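PDB 4YIV: apical membrane antigen AMA1 from Toxoplasma gondii ME49, which plays an essential part in host cell invasion as a microneme protein of the moving junction between the parasite's apical tip and the target cell. Local coordinates for residues A[175-185]-A[193-201]; A[34-42]-A[271-280]. All blocks are in the same frame, centred on the assembly; numbering follows the deposited sequence.

Interaction 1. Residues A[175-185]-A[193-201]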
loop_
_atom_site.group_PDB
_atom_site.type_symbol
_atom_site.label_atom_id
_atom_site.label_comp_id
_atom_site.label_asym_id
_atom_site.label_seq_id
_atom_site.Cartn_x
_atom_site.Cartn_y
_atom_site.Cartn_z
ATOM N N MET A 175 4.847 -9.990 11.261
ATOM C CA MET A 175 4.106 -10.964 10.443
ATOM C C MET A 175 2.843 -10.324 9.918
ATOM O O MET A 175 2.281 -9.423 10.558
ATOM C CB MET A 175 3.738 -12.218 11.250
ATOM C CG MET A 175 4.954 -12.949 11.780
ATOM S SD MET A 175 4.509 -14.537 12.522
ATOM C CE MET A 175 3.738 -14.023 14.059
ATOM N N GLN A 176 2.409 -10.779 8.747
ATOM C CA GLN A 176 1.212 -10.223 8.112
ATOM C C GLN A 176 0.137 -11.257 7.717
ATOM O O GLN A 176 -1.046 -10.912 7.527
ATOM C CB GLN A 176 1.641 -9.433 6.897
ATOM C CG GLN A 176 2.374 -8.125 7.302
ATOM C CD GLN A 176 3.421 -7.732 6.258
ATOM O OE1 GLN A 176 3.096 -7.300 5.147
ATOM N NE2 GLN A 176 4.681 -7.983 6.582
ATOM N N LEU A 177 0.547 -12.522 7.588
ATOM C CA LEU A 177 -0.359 -13.594 7.194
ATOM C C LEU A 177 0.036 -14.881 7.888
ATOM O O LEU A 177 1.192 -15.274 7.852
ATOM C CB LEU A 177 -0.316 -13.806 5.696
ATOM C CG LEU A 177 -1.183 -14.925 5.096
ATOM C CD1 LEU A 177 -2.598 -14.610 5.226
ATOM C CD2 LEU A 177 -0.881 -15.110 3.618
ATOM N N MET A 178 -0.939 -15.514 8.537
ATOM C CA MET A 178 -0.772 -16.898 8.960
ATOM C C MET A 178 -2.107 -17.619 8.808
ATOM O O MET A 178 -3.167 -17.062 9.141
ATOM C CB MET A 178 -0.264 -16.979 10.386
ATOM C CG MET A 178 0.862 -18.015 10.464
ATOM S SD MET A 178 1.296 -18.575 12.102
ATOM C CE MET A 178 1.606 -17.015 12.730
ATOM N N GLU A 179 -2.041 -18.836 8.263
ATOM C CA GLU A 179 -3.233 -19.632 8.009
ATOM C C GLU A 179 -2.894 -21.122 8.061
ATOM O O GLU A 179 -1.739 -21.500 7.865
ATOM C CB GLU A 179 -3.846 -19.293 6.629
ATOM C CG GLU A 179 -2.996 -19.739 5.450
ATOM C CD GLU A 179 -3.759 -19.706 4.077
ATOM O OE1 GLU A 179 -3.140 -20.007 3.047
ATOM O OE2 GLU A 179 -4.970 -19.395 4.008
ATOM N N GLY A 180 -3.924 -21.952 8.245
ATOM C CA GLY A 180 -3.786 -23.405 8.233
ATOM C C GLY A 180 -3.875 -23.959 9.644
ATOM O O GLY A 180 -3.214 -23.485 10.567
ATOM N N LYS A 181 -4.661 -25.010 9.817
ATOM C CA LYS A 181 -4.890 -25.525 11.160
ATOM C C LYS A 181 -3.605 -26.128 11.781
ATOM O O LYS A 181 -3.532 -26.312 12.982
ATOM C CB LYS A 181 -6.050 -26.551 11.136
ATOM C CG LYS A 181 -5.765 -27.813 10.370
ATOM C CD LYS A 181 -6.950 -28.783 10.516
ATOM C CE LYS A 181 -6.909 -29.818 9.462
ATOM N NZ LYS A 181 -5.819 -30.786 9.719
ATOM N N LYS A 182 -2.591 -26.410 10.973
ATOM C CA LYS A 182 -1.299 -26.861 11.486
ATOM C C LYS A 182 -0.531 -25.724 12.196
ATOM O O LYS A 182 0.339 -25.968 13.032
ATOM C CB LYS A 182 -0.501 -27.436 10.324
ATOM C CG LYS A 182 0.878 -27.891 10.651
ATOM C CD LYS A 182 1.352 -28.868 9.588
ATOM C CE LYS A 182 2.842 -29.029 9.646
ATOM N NZ LYS A 182 3.310 -29.342 11.047
ATOM N N TYR A 183 -0.891 -24.479 11.891
ATOM C CA TYR A 183 -0.057 -23.309 12.247
ATOM C C TYR A 183 -0.750 -22.323 13.155
ATOM O O TYR A 183 -0.094 -21.615 13.909
ATOM C CB TYR A 183 0.393 -22.568 10.991
ATOM C CG TYR A 183 1.144 -23.453 10.056
ATOM C CD1 TYR A 183 2.378 -23.989 10.421
ATOM C CD2 TYR A 183 0.622 -23.782 8.823
ATOM C CE1 TYR A 183 3.074 -24.829 9.568
ATOM C CE2 TYR A 183 1.307 -24.627 7.958
ATOM C CZ TYR A 183 2.536 -25.145 8.331
ATOM O OH TYR A 183 3.216 -25.992 7.472
ATOM N N CYS A 184 -2.077 -22.231 13.066
ATOM C CA CYS A 184 -2.768 -21.225 13.814
ATOM C C CYS A 184 -4.239 -21.538 13.937
ATOM O O CYS A 184 -4.768 -22.362 13.191
ATOM C CB CYS A 184 -2.569 -19.846 13.152
ATOM S SG CYS A 184 -3.208 -19.724 11.467
ATOM N N SER A 185 -4.889 -20.863 14.882
ATOM C CA SER A 185 -6.291 -21.114 15.197
ATOM C C SER A 185 -7.243 -20.038 14.732
ATOM O O SER A 185 -6.917 -18.841 14.693
ATOM C CB SER A 185 -6.482 -21.292 16.709
ATOM O OG SER A 185 -6.048 -20.160 17.442
ATOM N N LEU A 193 -2.947 -24.365 19.895
ATOM C CA LEU A 193 -2.012 -23.491 19.200
ATOM C C LEU A 193 -1.861 -22.115 19.838
ATOM O O LEU A 193 -2.837 -21.489 20.273
ATOM C CB LEU A 193 -2.446 -23.322 17.741
ATOM C CG LEU A 193 -2.434 -24.598 16.906
ATOM C CD1 LEU A 193 -2.946 -24.309 15.507
ATOM C CD2 LEU A 193 -1.041 -25.198 16.842
ATOM N N THR A 194 -0.619 -21.636 19.841
ATOM C CA THR A 194 -0.295 -20.360 20.437
ATOM C C THR A 194 -0.843 -19.187 19.606
ATOM O O THR A 194 -1.372 -18.217 20.161
ATOM C CB THR A 194 1.255 -20.211 20.607
ATOM O OG1 THR A 194 1.722 -21.267 21.455
ATOM C CG2 THR A 194 1.596 -18.883 21.243
ATOM N N TRP A 195 -0.712 -19.279 18.288
ATOM C CA TRP A 195 -1.126 -18.196 17.407
ATOM C C TRP A 195 -2.537 -18.376 16.860
ATOM O O TRP A 195 -2.945 -19.462 16.435
ATOM C CB TRP A 195 -0.152 -18.057 16.240
ATOM C CG TRP A 195 1.109 -17.353 16.640
ATOM C CD1 TRP A 195 2.319 -17.915 16.951
ATOM C CD2 TRP A 195 1.262 -15.947 16.788
ATOM N NE1 TRP A 195 3.220 -16.930 17.290
ATOM C CE2 TRP A 195 2.590 -15.712 17.204
ATOM C CE3 TRP A 195 0.398 -14.856 16.619
ATOM C CZ2 TRP A 195 3.073 -14.433 17.448
ATOM C CZ3 TRP A 195 0.885 -13.576 16.875
ATOM C CH2 TRP A 195 2.209 -13.382 17.274
ATOM N N TYR A 196 -3.240 -17.258 16.854
ATOM C CA TYR A 196 -4.434 -17.048 16.050
ATOM C C TYR A 196 -4.009 -16.769 14.608
ATOM O O TYR A 196 -2.891 -16.318 14.336
ATOM C CB TYR A 196 -5.267 -15.888 16.609
ATOM C CG TYR A 196 -4.414 -14.645 16.857
ATOM C CD1 TYR A 196 -4.081 -13.780 15.811
ATOM C CD2 TYR A 196 -3.889 -14.387 18.116
ATOM C CE1 TYR A 196 -3.268 -12.667 16.036
ATOM C CE2 TYR A 196 -3.077 -13.267 18.366
ATOM C CZ TYR A 196 -2.759 -12.412 17.318
ATOM O OH TYR A 196 -1.934 -11.321 17.587
ATOM N N CYS A 197 -4.923 -17.047 13.691
ATOM C CA CYS A 197 -4.717 -16.788 12.290
ATOM C C CYS A 197 -4.983 -15.304 12.042
ATOM O O CYS A 197 -5.704 -14.649 12.800
ATOM C CB CYS A 197 -5.643 -17.654 11.434
ATOM S SG CYS A 197 -5.235 -19.465 11.502
ATOM N N PHE A 198 -4.402 -14.793 10.971
ATOM C CA PHE A 198 -4.590 -13.388 10.614
ATOM C C PHE A 198 -4.187 -13.215 9.172
ATOM O O PHE A 198 -3.455 -14.025 8.634
ATOM C CB PHE A 198 -3.780 -12.462 11.531
ATOM C CG PHE A 198 -2.327 -12.850 11.677
ATOM C CD1 PHE A 198 -1.366 -12.350 10.816
ATOM C CD2 PHE A 198 -1.916 -13.682 12.727
ATOM C CE1 PHE A 198 -0.027 -12.715 10.953
ATOM C CE2 PHE A 198 -0.575 -14.028 12.887
ATOM C CZ PHE A 198 0.374 -13.546 11.994
ATOM N N LYS A 199 -4.679 -12.159 8.542
ATOM C CA LYS A 199 -4.339 -11.883 7.154
ATOM C C LYS A 199 -4.546 -10.387 6.877
ATOM O O LYS A 199 -5.330 -9.717 7.587
ATOM C CB LYS A 199 -5.203 -12.705 6.195
ATOM C CG LYS A 199 -6.665 -12.311 6.206
ATOM C CD LYS A 199 -7.497 -13.172 5.251
ATOM C CE LYS A 199 -8.994 -12.866 5.426
ATOM N NZ LYS A 199 -9.850 -13.893 4.746
ATOM N N PRO A 200 -3.872 -9.878 5.841
ATOM C CA PRO A 200 -4.042 -8.471 5.457
ATOM C C PRO A 200 -5.392 -8.243 4.829
ATOM O O PRO A 200 -5.903 -9.136 4.153
ATOM C CB PRO A 200 -2.923 -8.238 4.434
ATOM C CG PRO A 200 -1.964 -9.441 4.598
ATOM C CD PRO A 200 -2.875 -10.557 4.991
ATOM N N ARG A 201 -5.912 -7.045 5.013
ATOM C CA ARG A 201 -7.175 -6.695 4.434
ATOM C C ARG A 201 -7.307 -5.206 4.161
ATOM O O ARG A 201 -6.709 -4.377 4.829
ATOM C CB ARG A 201 -8.277 -7.093 5.419
ATOM C CG ARG A 201 -9.624 -7.417 4.802
ATOM C CD ARG A 201 -9.735 -8.899 4.488
ATOM N NE ARG A 201 -11.123 -9.318 4.339
ATOM C CZ ARG A 201 -11.738 -9.482 3.174
ATOM N NH1 ARG A 201 -13.005 -9.862 3.149
ATOM N NH2 ARG A 201 -11.095 -9.274 2.036
HETATM O O HOH W 1 0.532 -21.455 16.804
HETATM O O HOH W 2 -5.506 -21.455 19.730
#
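Met175 lays its terminal methyl on Trp195, CE standing 3.6 Å from the centroid of the six-membered ring and over its face, while CB abuts the edge of the Phe198 ring. A bend at chi3 (-73°) turns that methyl back onto the indole. Gln176 contributes backbone to the interface: its carbonyl O approaches Pro200 CD to 3.1 Å, and its side-chain OE1 turns elsewhere, to Lys64. The next residue, Leu177, is tightly packed, with CD1 3.4 Å from Lys199 CB. Met178 forms a hydrogen-bonded antiparallel pair with Phe198, an isolated bridge in which Met178 N donates to Phe198 O (2.9 Å) and Phe198 N returns the bond to Met178 O (3.2 Å). Met178 CB lies over the face of the Phe198 ring; its CE reaches the five-membered ring of Trp195, on the face already met by Met175, completing a paired Met-aromatic contact. The chain then turns, Gly180 O accepting from both Tyr183 N and Cys184 N. Leu193 CD1 rests against Lys181 O and Cys184 N, and one water links Tyr183 O to Trp195 N. Cys184 closes the loop covalently, its SG 2.0 Å from Cys197 SG. Ser185 finishes the contact as Ser185 N donates to Trp195 O and its carbonyl receives Cys197 N. Within the AMA1-family region, this disulfide-closed loop leads into strand 198-201, which pairs antiparallel with strand 65-68; Phe198 packs there on Ile66 and Leu68, and meets Phe101 of a neighbouring loop edge-to-face.

Interaction 2. Residues A[34-42]-A[271-280]; sequences QSGIYVDLG and FENDGVASDQ
Asp279 grips the bend of residues 34-42 with a single carboxylate oxygen: OD2 accepts from Gly36 N at 3.0 Å and from Leu41 N at 2.9 Å, both arriving from the same face of the carboxylate. The first comes from well above the plane, the second from the anti side. With CG anti to its own carbonyl carbon (chi1 -63°), the group is directed into the bend, and OD1 is taken by Ser293. Asp40 OD1 lies 4.0 Å from Asp279 OD2, the carboxylates almost perpendicular; their proximity would tend to raise the proton affinity of one of them, though Ser35 OG and the backbone N-H groups of Ala56 and Gly57 serve Asp40. Backbone bonds continue the clasp: Asp279 N donates to Val39 O, and Ala277 O collects both Ile37 N and Tyr38 N. In this AMA1-family region, of the PAN clan, residues 271-280 carry the chain out of helix 263-272 through a type I turn, Asn273 to Val276, with an Asx turn at Asn273. Tyr38, CG anti to the backbone N (chi1 180°), brings its CB against Val276 CG1 (3.4 Å) and swings CD1 of its ring over the rim of one Phe271 face, the ring planes inclined at 52°. Ile37 CG2 packs on Phe271 CD1, and Val39 CG1 meets Gln280 OE1 at 3.5 Å.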
loop_
_atom_site.group_PDB
_atom_site.type_symbol
_atom_site.label_atom_id
_atom_site.label_comp_id
_atom_site.label_asym_id
_atom_site.label_seq_id
_atom_site.Cartn_x
_atom_site.Cartn_y
_atom_site.Cartn_z
ATOM N N GLN A 34 9.270 -1.779 -4.573
ATOM C CA GLN A 34 10.341 -2.784 -4.645
ATOM C C GLN A 34 10.194 -3.990 -3.699
ATOM O O GLN A 34 11.162 -4.708 -3.444
ATOM C CB GLN A 34 11.708 -2.122 -4.394
ATOM C CG GLN A 34 12.119 -1.205 -5.493
ATOM C CD GLN A 34 13.462 -0.581 -5.213
ATOM O OE1 GLN A 34 13.548 0.495 -4.642
ATOM N NE2 GLN A 34 14.524 -1.278 -5.595
ATOM N N SER A 35 8.989 -4.249 -3.222
ATOM C CA SER A 35 8.786 -5.358 -2.296
ATOM C C SER A 35 7.345 -5.824 -2.368
ATOM O O SER A 35 6.558 -5.276 -3.116
ATOM C CB SER A 35 9.141 -4.928 -0.874
ATOM O OG SER A 35 9.374 -6.055 -0.048
ATOM N N GLY A 36 6.994 -6.849 -1.592
ATOM C CA GLY A 36 5.621 -7.273 -1.511
ATOM C C GLY A 36 4.718 -6.160 -0.991
ATOM O O GLY A 36 5.169 -5.237 -0.297
ATOM N N ILE A 37 3.449 -6.241 -1.365
ATOM C CA ILE A 37 2.449 -5.244 -0.969
ATOM C C ILE A 37 1.438 -5.903 -0.050
ATOM O O ILE A 37 1.144 -5.405 1.035
ATOM C CB ILE A 37 1.771 -4.672 -2.198
ATOM C CG1 ILE A 37 2.810 -3.912 -3.042
ATOM C CG2 ILE A 37 0.616 -3.726 -1.781
ATOM C CD1 ILE A 37 2.326 -3.496 -4.369
ATOM N N TYR A 38 0.884 -7.035 -0.508
ATOM C CA TYR A 38 -0.089 -7.738 0.298
ATOM C C TYR A 38 0.594 -8.255 1.552
ATOM O O TYR A 38 0.214 -7.920 2.679
ATOM C CB TYR A 38 -0.729 -8.861 -0.530
ATOM C CG TYR A 38 -1.764 -9.665 0.215
ATOM C CD1 TYR A 38 -3.039 -9.175 0.419
ATOM C CD2 TYR A 38 -1.458 -10.927 0.684
ATOM C CE1 TYR A 38 -3.991 -9.937 1.101
ATOM C CE2 TYR A 38 -2.382 -11.693 1.343
ATOM C CZ TYR A 38 -3.653 -11.200 1.548
ATOM O OH TYR A 38 -4.567 -11.986 2.202
ATOM N N VAL A 39 1.636 -9.056 1.354
ATOM C CA VAL A 39 2.596 -9.338 2.405
ATOM C C VAL A 39 3.975 -8.836 1.977
ATOM O O VAL A 39 4.468 -9.233 0.925
ATOM C CB VAL A 39 2.685 -10.844 2.702
ATOM C CG1 VAL A 39 3.818 -11.120 3.692
ATOM C CG2 VAL A 39 1.317 -11.318 3.217
ATOM N N ASP A 40 4.561 -7.967 2.800
ATOM C CA ASP A 40 5.843 -7.324 2.525
ATOM C C ASP A 40 6.871 -7.937 3.449
ATOM O O ASP A 40 6.847 -7.682 4.650
ATOM C CB ASP A 40 5.778 -5.804 2.747
ATOM C CG ASP A 40 7.140 -5.103 2.577
ATOM O OD1 ASP A 40 8.186 -5.777 2.325
ATOM O OD2 ASP A 40 7.159 -3.851 2.754
ATOM N N LEU A 41 7.757 -8.746 2.875
ATOM C CA LEU A 41 8.886 -9.364 3.618
ATOM C C LEU A 41 10.130 -9.390 2.728
ATOM O O LEU A 41 10.689 -10.451 2.444
ATOM C CB LEU A 41 8.503 -10.772 4.079
ATOM C CG LEU A 41 7.375 -10.786 5.115
ATOM C CD1 LEU A 41 6.938 -12.243 5.337
ATOM C CD2 LEU A 41 7.800 -10.172 6.425
ATOM N N GLY A 42 10.513 -8.217 2.227
ATOM C CA GLY A 42 11.508 -8.130 1.165
ATOM C C GLY A 42 12.949 -8.258 1.636
ATOM O O GLY A 42 13.842 -8.468 0.819
ATOM N N PHE A 271 -5.755 -4.974 -4.244
ATOM C CA PHE A 271 -4.955 -5.411 -3.100
ATOM C C PHE A 271 -5.121 -6.891 -2.744
ATOM O O PHE A 271 -4.174 -7.538 -2.294
ATOM C CB PHE A 271 -5.327 -4.586 -1.866
ATOM C CG PHE A 271 -4.539 -4.925 -0.632
ATOM C CD1 PHE A 271 -3.202 -4.597 -0.516
ATOM C CD2 PHE A 271 -5.159 -5.565 0.425
ATOM C CE1 PHE A 271 -2.503 -4.915 0.634
ATOM C CE2 PHE A 271 -4.477 -5.889 1.565
ATOM C CZ PHE A 271 -3.138 -5.554 1.681
ATOM N N GLU A 272 -6.334 -7.405 -2.883
ATOM C CA GLU A 272 -6.638 -8.731 -2.334
ATOM C C GLU A 272 -6.638 -9.863 -3.368
ATOM O O GLU A 272 -6.702 -11.025 -2.981
ATOM C CB GLU A 272 -7.988 -8.679 -1.594
ATOM C CG GLU A 272 -7.968 -7.771 -0.360
ATOM C CD GLU A 272 -9.123 -8.007 0.583
ATOM O OE1 GLU A 272 -9.112 -7.455 1.723
ATOM O OE2 GLU A 272 -10.063 -8.733 0.187
ATOM N N ASN A 273 -6.503 -9.558 -4.659
ATOM C CA ASN A 273 -6.536 -10.620 -5.656
ATOM C C ASN A 273 -5.286 -11.495 -5.518
ATOM O O ASN A 273 -4.232 -11.040 -5.029
ATOM C CB ASN A 273 -6.659 -10.045 -7.068
ATOM C CG ASN A 273 -5.344 -9.539 -7.609
ATOM O OD1 ASN A 273 -4.496 -10.320 -8.056
ATOM N ND2 ASN A 273 -5.163 -8.227 -7.586
ATOM N N ASP A 274 -5.367 -12.749 -5.950
ATOM C CA ASP A 274 -4.282 -13.703 -5.641
ATOM C C ASP A 274 -2.971 -13.454 -6.368
ATOM O O ASP A 274 -1.946 -14.097 -6.076
ATOM C CB ASP A 274 -4.768 -15.132 -5.904
ATOM C CG ASP A 274 -4.680 -15.539 -7.393
ATOM O OD1 ASP A 274 -4.948 -14.732 -8.319
ATOM O OD2 ASP A 274 -4.339 -16.705 -7.616
ATOM N N GLY A 275 -2.972 -12.488 -7.269
ATOM C CA GLY A 275 -1.820 -12.175 -8.075
ATOM C C GLY A 275 -1.027 -10.928 -7.606
ATOM O O GLY A 275 0.038 -10.619 -8.126
ATOM N N VAL A 276 -1.530 -10.232 -6.603
ATOM C CA VAL A 276 -0.853 -9.042 -6.047
ATOM C C VAL A 276 0.556 -9.391 -5.548
ATOM O O VAL A 276 0.779 -10.478 -5.023
ATOM C CB VAL A 276 -1.669 -8.411 -4.871
ATOM C CG1 VAL A 276 -1.728 -9.401 -3.728
ATOM C CG2 VAL A 276 -1.058 -7.095 -4.350
ATOM N N ALA A 277 1.505 -8.468 -5.694
ATOM C CA ALA A 277 2.852 -8.685 -5.164
ATOM C C ALA A 277 2.803 -9.090 -3.718
ATOM O O ALA A 277 2.243 -8.388 -2.889
ATOM C CB ALA A 277 3.686 -7.440 -5.310
ATOM N N SER A 278 3.386 -10.244 -3.409
ATOM C CA SER A 278 3.366 -10.754 -2.060
ATOM C C SER A 278 4.561 -11.656 -1.825
ATOM O O SER A 278 5.009 -12.399 -2.705
ATOM C CB SER A 278 2.072 -11.492 -1.748
ATOM O OG SER A 278 2.148 -12.043 -0.442
ATOM N N ASP A 279 5.099 -11.557 -0.627
ATOM C CA ASP A 279 6.370 -12.210 -0.295
ATOM C C ASP A 279 6.149 -13.435 0.631
ATOM O O ASP A 279 7.089 -13.916 1.258
ATOM C CB ASP A 279 7.317 -11.207 0.388
ATOM C CG ASP A 279 7.697 -10.020 -0.522
ATOM O OD1 ASP A 279 7.439 -10.098 -1.750
ATOM O OD2 ASP A 279 8.262 -9.013 0.001
ATOM N N GLN A 280 4.903 -13.890 0.751
ATOM C CA GLN A 280 4.552 -14.904 1.762
ATOM C C GLN A 280 4.682 -16.319 1.158
ATOM O O GLN A 280 4.346 -16.520 -0.003
ATOM C CB GLN A 280 3.139 -14.681 2.272
ATOM C CG GLN A 280 2.669 -15.732 3.281
ATOM C CD GLN A 280 2.877 -15.373 4.760
ATOM O OE1 GLN A 280 3.417 -14.308 5.107
ATOM N NE2 GLN A 280 2.443 -16.285 5.646
#

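Interaction 1 is nested along the chain within the long loop that interaction 2 closes, and their centres lie about 17 Å apart. They nevertheless meet directly. Gln176 OE1 probably accepts a hydrogen bond from Asp40 N (2.8 Å), Leu177 O receives a weak one from Gln280 NE2, and Pro200 CG packs 3.3 Å from Tyr38 O. Lys64 ties the two further, binding both Gln176 OE1 and Tyr38 O. The contacts differ in character: the first is partly buried, a local loop closed by a disulfide, whereas the second is buried and joins segments 229 residues apart. A cobalt(II) ion lies about 6 Å from Gly42 (nearest atoms), and Asp44, just beyond, binds cobalt together with His292.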